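Local atomic coordinates of UTP-glucose-1-phosphate uridylyltransferase 2 (Trypanosoma brucei, PDB entry 3GUE), a protein that probably catalyses the reversible formation of UDP-glucose and diphosphate from glucose 1-phosphate and UTP, and binds UDP-glucose. Residues D233-K238 with N305-L310; V176-D181 with K333-Q338. All coordinates share one frame; numbering follows the deposited sequence.

Contact 1: residues D233-K238 with N305-L310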
loop_
_atom_site.group_PDB
_atom_site.type_symbol
_atom_site.label_atom_id
_atom_site.label_comp_id
_atom_site.label_asym_id
_atom_site.label_seq_id
_atom_site.Cartn_x
_atom_site.Cartn_y
_atom_site.Cartn_z
ATOM N N ASP A 233 23.001 -0.205 -5.400
ATOM C CA ASP A 233 24.335 -0.721 -5.767
ATOM C C ASP A 233 24.324 -2.250 -5.713
ATOM O O ASP A 233 24.774 -2.906 -6.638
ATOM C CB ASP A 233 25.416 -0.200 -4.799
ATOM C CG ASP A 233 25.822 1.247 -5.046
ATOM O OD1 ASP A 233 25.469 1.841 -6.080
ATOM O OD2 ASP A 233 26.548 1.790 -4.189
ATOM N N TYR A 234 23.781 -2.789 -4.619
ATOM C CA TYR A 234 23.654 -4.226 -4.393
ATOM C C TYR A 234 22.841 -4.953 -5.453
ATOM O O TYR A 234 23.262 -6.002 -5.958
ATOM C CB TYR A 234 23.022 -4.501 -3.043
ATOM C CG TYR A 234 22.724 -5.974 -2.831
ATOM C CD1 TYR A 234 23.757 -6.880 -2.588
ATOM C CD2 TYR A 234 21.413 -6.462 -2.904
ATOM C CE1 TYR A 234 23.509 -8.213 -2.411
ATOM C CE2 TYR A 234 21.144 -7.807 -2.726
ATOM C CZ TYR A 234 22.212 -8.684 -2.473
ATOM O OH TYR A 234 21.984 -10.035 -2.273
ATOM N N MET A 235 21.677 -4.392 -5.755
ATOM C CA MET A 235 20.755 -4.952 -6.738
ATOM C C MET A 235 21.427 -5.086 -8.107
ATOM O O MET A 235 21.349 -6.132 -8.781
ATOM C CB MET A 235 19.550 -4.033 -6.832
ATOM C CG MET A 235 18.466 -4.541 -7.755
ATOM S SD MET A 235 17.314 -3.222 -8.115
ATOM C CE MET A 235 16.223 -4.122 -9.249
ATOM N N HIS A 236 22.077 -4.005 -8.510
ATOM C CA HIS A 236 22.880 -3.970 -9.733
ATOM C C HIS A 236 24.067 -4.986 -9.781
ATOM O O HIS A 236 24.294 -5.654 -10.800
ATOM C CB HIS A 236 23.375 -2.533 -9.918
ATOM C CG HIS A 236 24.209 -2.335 -11.137
ATOM N ND1 HIS A 236 23.674 -2.282 -12.409
ATOM C CD2 HIS A 236 25.538 -2.161 -11.282
ATOM C CE1 HIS A 236 24.645 -2.098 -13.284
ATOM N NE2 HIS A 236 25.786 -2.022 -12.624
ATOM N N GLU A 237 24.807 -5.092 -8.682
ATOM C CA GLU A 237 25.962 -5.997 -8.577
ATOM C C GLU A 237 25.556 -7.455 -8.693
ATOM O O GLU A 237 26.282 -8.248 -9.273
ATOM C CB GLU A 237 26.680 -5.819 -7.234
ATOM C CG GLU A 237 27.622 -4.645 -7.123
ATOM C CD GLU A 237 27.553 -4.017 -5.737
ATOM O OE1 GLU A 237 27.168 -4.738 -4.773
ATOM O OE2 GLU A 237 27.852 -2.798 -5.625
ATOM N N LYS A 238 24.414 -7.801 -8.098
ATOM C CA LYS A 238 23.813 -9.140 -8.228
ATOM C C LYS A 238 22.959 -9.296 -9.502
ATOM O O LYS A 238 22.306 -10.343 -9.693
ATOM C CB LYS A 238 22.957 -9.460 -6.980
ATOM C CG LYS A 238 23.743 -9.442 -5.647
ATOM C CD LYS A 238 24.805 -10.562 -5.526
ATOM C CE LYS A 238 24.178 -11.946 -5.284
ATOM N NZ LYS A 238 23.226 -12.029 -4.130
ATOM N N ASN A 305 8.078 -1.383 -0.681
ATOM C CA ASN A 305 9.246 -0.674 -1.201
ATOM C C ASN A 305 9.911 -1.671 -2.168
ATOM O O ASN A 305 10.621 -2.600 -1.721
ATOM C CB ASN A 305 10.266 -0.331 -0.087
ATOM C CG ASN A 305 9.698 0.584 1.037
ATOM O OD1 ASN A 305 8.680 1.262 0.892
ATOM N ND2 ASN A 305 10.394 0.595 2.162
ATOM N N ILE A 306 9.692 -1.480 -3.466
ATOM C CA ILE A 306 10.201 -2.406 -4.498
ATOM C C ILE A 306 11.045 -1.691 -5.555
ATOM O O ILE A 306 10.610 -0.711 -6.142
ATOM C CB ILE A 306 9.044 -3.132 -5.261
ATOM C CG1 ILE A 306 7.983 -3.726 -4.319
ATOM C CG2 ILE A 306 9.594 -4.152 -6.227
ATOM C CD1 ILE A 306 8.511 -4.778 -3.402
ATOM N N TRP A 307 12.227 -2.244 -5.815
ATOM C CA TRP A 307 13.116 -1.816 -6.905
ATOM C C TRP A 307 12.942 -2.701 -8.126
ATOM O O TRP A 307 13.065 -3.937 -8.053
ATOM C CB TRP A 307 14.568 -1.921 -6.492
ATOM C CG TRP A 307 15.074 -0.833 -5.565
ATOM C CD1 TRP A 307 15.067 -0.843 -4.202
ATOM C CD2 TRP A 307 15.699 0.398 -5.954
ATOM N NE1 TRP A 307 15.629 0.304 -3.718
ATOM C CE2 TRP A 307 16.020 1.093 -4.769
ATOM C CE3 TRP A 307 15.987 0.993 -7.189
ATOM C CZ2 TRP A 307 16.619 2.362 -4.774
ATOM C CZ3 TRP A 307 16.602 2.263 -7.198
ATOM C CH2 TRP A 307 16.916 2.923 -5.989
ATOM N N ILE A 308 12.743 -2.060 -9.264
ATOM C CA ILE A 308 12.719 -2.801 -10.505
ATOM C C ILE A 308 13.778 -2.288 -11.486
ATOM O O ILE A 308 14.113 -1.096 -11.513
ATOM C CB ILE A 308 11.287 -2.882 -11.131
ATOM C CG1 ILE A 308 10.753 -1.496 -11.480
ATOM C CG2 ILE A 308 10.274 -3.689 -10.185
ATOM C CD1 ILE A 308 9.458 -1.540 -12.361
ATOM N N ASN A 309 14.347 -3.224 -12.224
ATOM C CA ASN A 309 15.168 -2.918 -13.376
ATOM C C ASN A 309 14.217 -2.796 -14.575
ATOM O O ASN A 309 13.466 -3.739 -14.916
ATOM C CB ASN A 309 16.252 -3.996 -13.596
ATOM C CG ASN A 309 17.164 -3.695 -14.808
ATOM O OD1 ASN A 309 16.699 -3.593 -15.923
ATOM N ND2 ASN A 309 18.443 -3.529 -14.566
ATOM N N LEU A 310 14.260 -1.620 -15.193
ATOM C CA LEU A 310 13.306 -1.215 -16.205
ATOM C C LEU A 310 13.529 -1.941 -17.547
ATOM O O LEU A 310 12.572 -2.284 -18.225
ATOM C CB LEU A 310 13.347 0.310 -16.358
ATOM C CG LEU A 310 12.880 1.134 -15.153
ATOM C CD1 LEU A 310 13.034 2.614 -15.461
ATOM C CD2 LEU A 310 11.417 0.799 -14.832
#

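Contact 2: residues V176-D181 with K333-Q338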
loop_
_atom_site.group_PDB
_atom_site.type_symbol
_atom_site.label_atom_id
_atom_site.label_comp_id
_atom_site.label_asym_id
_atom_site.label_seq_id
_atom_site.Cartn_x
_atom_site.Cartn_y
_atom_site.Cartn_z
ATOM N N VAL A 176 -21.472 -4.560 -12.755
ATOM C CA VAL A 176 -22.512 -4.048 -11.894
ATOM C C VAL A 176 -23.000 -2.712 -12.442
ATOM O O VAL A 176 -22.257 -1.977 -13.096
ATOM C CB VAL A 176 -22.027 -3.967 -10.413
ATOM C CG1 VAL A 176 -20.992 -2.854 -10.208
ATOM C CG2 VAL A 176 -23.211 -3.864 -9.423
ATOM N N THR A 177 -24.268 -2.436 -12.211
ATOM C CA THR A 177 -24.833 -1.098 -12.404
ATOM C C THR A 177 -25.185 -0.496 -11.044
ATOM O O THR A 177 -25.716 -1.191 -10.175
ATOM C CB THR A 177 -26.065 -1.149 -13.324
ATOM O OG1 THR A 177 -25.648 -1.513 -14.650
ATOM C CG2 THR A 177 -26.776 0.193 -13.368
ATOM N N TYR A 178 -24.832 0.778 -10.855
ATOM C CA TYR A 178 -25.158 1.534 -9.641
ATOM C C TYR A 178 -25.584 2.981 -10.009
ATOM O O TYR A 178 -24.786 3.930 -9.937
ATOM C CB TYR A 178 -23.999 1.501 -8.606
ATOM C CG TYR A 178 -24.412 1.931 -7.218
ATOM C CD1 TYR A 178 -25.333 1.179 -6.488
ATOM C CD2 TYR A 178 -23.903 3.104 -6.636
ATOM C CE1 TYR A 178 -25.743 1.568 -5.226
ATOM C CE2 TYR A 178 -24.321 3.518 -5.350
ATOM C CZ TYR A 178 -25.232 2.730 -4.657
ATOM O OH TYR A 178 -25.673 3.088 -3.409
ATOM N N GLU A 179 -26.841 3.111 -10.427
ATOM C CA GLU A 179 -27.442 4.375 -10.919
ATOM C C GLU A 179 -27.272 5.587 -9.996
ATOM O O GLU A 179 -26.971 6.680 -10.462
ATOM C CB GLU A 179 -28.920 4.173 -11.253
ATOM N N ALA A 180 -27.461 5.376 -8.698
ATOM C CA ALA A 180 -27.224 6.408 -7.674
ATOM C C ALA A 180 -25.839 7.062 -7.740
ATOM O O ALA A 180 -25.715 8.264 -7.495
ATOM C CB ALA A 180 -27.472 5.835 -6.275
ATOM N N ASP A 181 -24.812 6.272 -8.066
ATOM C CA ASP A 181 -23.433 6.764 -8.208
ATOM C C ASP A 181 -22.650 5.796 -9.110
ATOM O O ASP A 181 -22.058 4.832 -8.629
ATOM C CB ASP A 181 -22.753 6.925 -6.836
ATOM C CG ASP A 181 -21.398 7.621 -6.915
ATOM O OD1 ASP A 181 -20.962 8.012 -8.015
ATOM O OD2 ASP A 181 -20.750 7.762 -5.863
ATOM N N LYS A 333 -16.919 -7.636 -2.261
ATOM C CA LYS A 333 -17.337 -6.359 -1.673
ATOM C C LYS A 333 -18.818 -6.161 -1.983
ATOM O O LYS A 333 -19.432 -6.968 -2.664
ATOM C CB LYS A 333 -16.589 -5.169 -2.313
ATOM C CG LYS A 333 -15.077 -5.070 -2.105
ATOM C CD LYS A 333 -14.700 -4.672 -0.721
ATOM C CE LYS A 333 -13.168 -4.679 -0.560
ATOM N NZ LYS A 333 -12.786 -4.598 0.875
ATOM N N THR A 334 -19.385 -5.063 -1.502
ATOM C CA THR A 334 -20.652 -4.575 -2.038
ATOM C C THR A 334 -20.314 -3.393 -2.935
ATOM O O THR A 334 -19.335 -2.684 -2.662
ATOM C CB THR A 334 -21.646 -4.191 -0.935
ATOM O OG1 THR A 334 -21.101 -3.142 -0.126
ATOM C CG2 THR A 334 -21.985 -5.426 -0.069
ATOM N N VAL A 335 -21.084 -3.216 -4.014
ATOM C CA VAL A 335 -20.870 -2.116 -4.981
ATOM C C VAL A 335 -20.720 -0.722 -4.339
ATOM O O VAL A 335 -19.848 0.054 -4.724
ATOM C CB VAL A 335 -21.955 -2.083 -6.114
ATOM C CG1 VAL A 335 -23.366 -1.890 -5.553
ATOM C CG2 VAL A 335 -21.606 -1.011 -7.156
ATOM N N ASN A 336 -21.596 -0.401 -3.390
ATOM C CA ASN A 336 -21.352 0.724 -2.521
ATOM C C ASN A 336 -20.773 0.159 -1.236
ATOM O O ASN A 336 -21.477 -0.508 -0.465
ATOM C CB ASN A 336 -22.617 1.556 -2.298
ATOM C CG ASN A 336 -22.447 2.631 -1.198
ATOM O OD1 ASN A 336 -21.458 2.677 -0.500
ATOM N ND2 ASN A 336 -23.444 3.463 -1.048
ATOM N N PRO A 337 -19.468 0.399 -1.022
ATOM C CA PRO A 337 -18.722 -0.128 0.108
ATOM C C PRO A 337 -19.366 0.249 1.442
ATOM O O PRO A 337 -19.367 -0.563 2.376
ATOM C CB PRO A 337 -17.346 0.535 -0.048
ATOM C CG PRO A 337 -17.245 0.868 -1.496
ATOM C CD PRO A 337 -18.619 1.229 -1.901
ATOM N N GLN A 338 -19.920 1.458 1.519
ATOM C CA GLN A 338 -20.615 1.927 2.727
ATOM C C GLN A 338 -21.982 1.269 3.017
ATOM O O GLN A 338 -22.392 1.222 4.181
ATOM C CB GLN A 338 -20.754 3.461 2.706
#

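Contact 1: residues D233-K238 with N305-L310
Met235 reaches from helix 229-237 to the backbone of strand 300-309 and meets it at Trp307. Its CG stands anti to the backbone N (chi1 -176°) and the chain is extended from CG to the methyl, which carries SD and CE across to the strand. SD of Met235 rests against CB of Trp307 at 3.4 Å, at the root of the indole, and lies 5.0 Å from the centroid of the five-membered ring, 52° off the ring normal. This is an oblique Met-aromatic contact. The indole itself leads away from the methionine, its CG placed beside the backbone N and anti to the carbonyl carbon, and its ring meets that of Phe216. Beyond the sulfur, CE of Met235 ends on the peptide backbone, 3.4 Å from Trp307 O and 3.6 Å from Asn309 N. Asn309 turns its polar end elsewhere: as the N-cap of helix 310-319, it accepts a bond at OD1 from Glu312 N. The axes of 233-237 and 305-309 approach to 10.2 Å, with 41° between their N-to-C directions, and helix 229-237 packs on the large mixed sheet, where strand 300-309 runs antiparallel to both its neighbours, 214-219 and 242-248.

Contact 2: residues V176-D181 with K333-Q338
Tyr178 meets Val335 and Asn336 along nearly its whole length. Its CB touches Val335 CG2 at 3.8 Å, and CG is only slightly farther from the same methyl. On the ring, CD1 of Tyr178 lies 3.8 Å from the other methyl, Val335 CG1, while CZ approaches Asn336 CB at 3.7 Å; both partners come in obliquely. At the tip, Tyr178 OH accepts a hydrogen bond from Asn336 ND2, 3.3 Å long but nearly straight (165° at the hydrogen). The hydroxyl lies close to the plane of the amide, yet ring and amide planes stand 74° apart. With chi1 at 171°, Asn336 sends CG away from its own N, and ND2 arrives at the phenol oxygen, while OD1 takes a weak bond from Gln338 N. Lower down, Val335 CG2 also packs on Val176 CG1 at 3.6 Å, making a small apolar patch beneath the polar tip. Thr334 OG1 donates to Asn336 O at 2.7 Å, from above the carbonyl plane, and is also hydrogen-bonded with Asp339 O. Backbone bonds pair Val176 with Lys167 of strand 165-169 and Val335 with Thr343, just ahead of strand 344-349. The arrangement is one of loop packing at the end of a beta-sheet, joining the 176-181 loop to the turn that follows edge strand 329-334.

Overall arrangement
Contacts 1 and 2 lie on opposite sides of the chain's centre, 41 Å apart between centres and about 21 Å between nearest atoms, so neither touches the other. In sequence, contact 1 is nested inside the long loop that contact 2 closes. Contact 1 belongs to the large mixed sheet of the GT-A-type nucleotidyltransferase core, contact 2 to the smaller antiparallel sheet. The strand of contact 1 also carries Asn302, which binds UDP-glucose; the Trp307 and Asn302 side chains are about 10 Å apart, and the Ile308 side chain is about 13 Å from the bound UDP-glucose. Contact 2 lies away from the known binding sites.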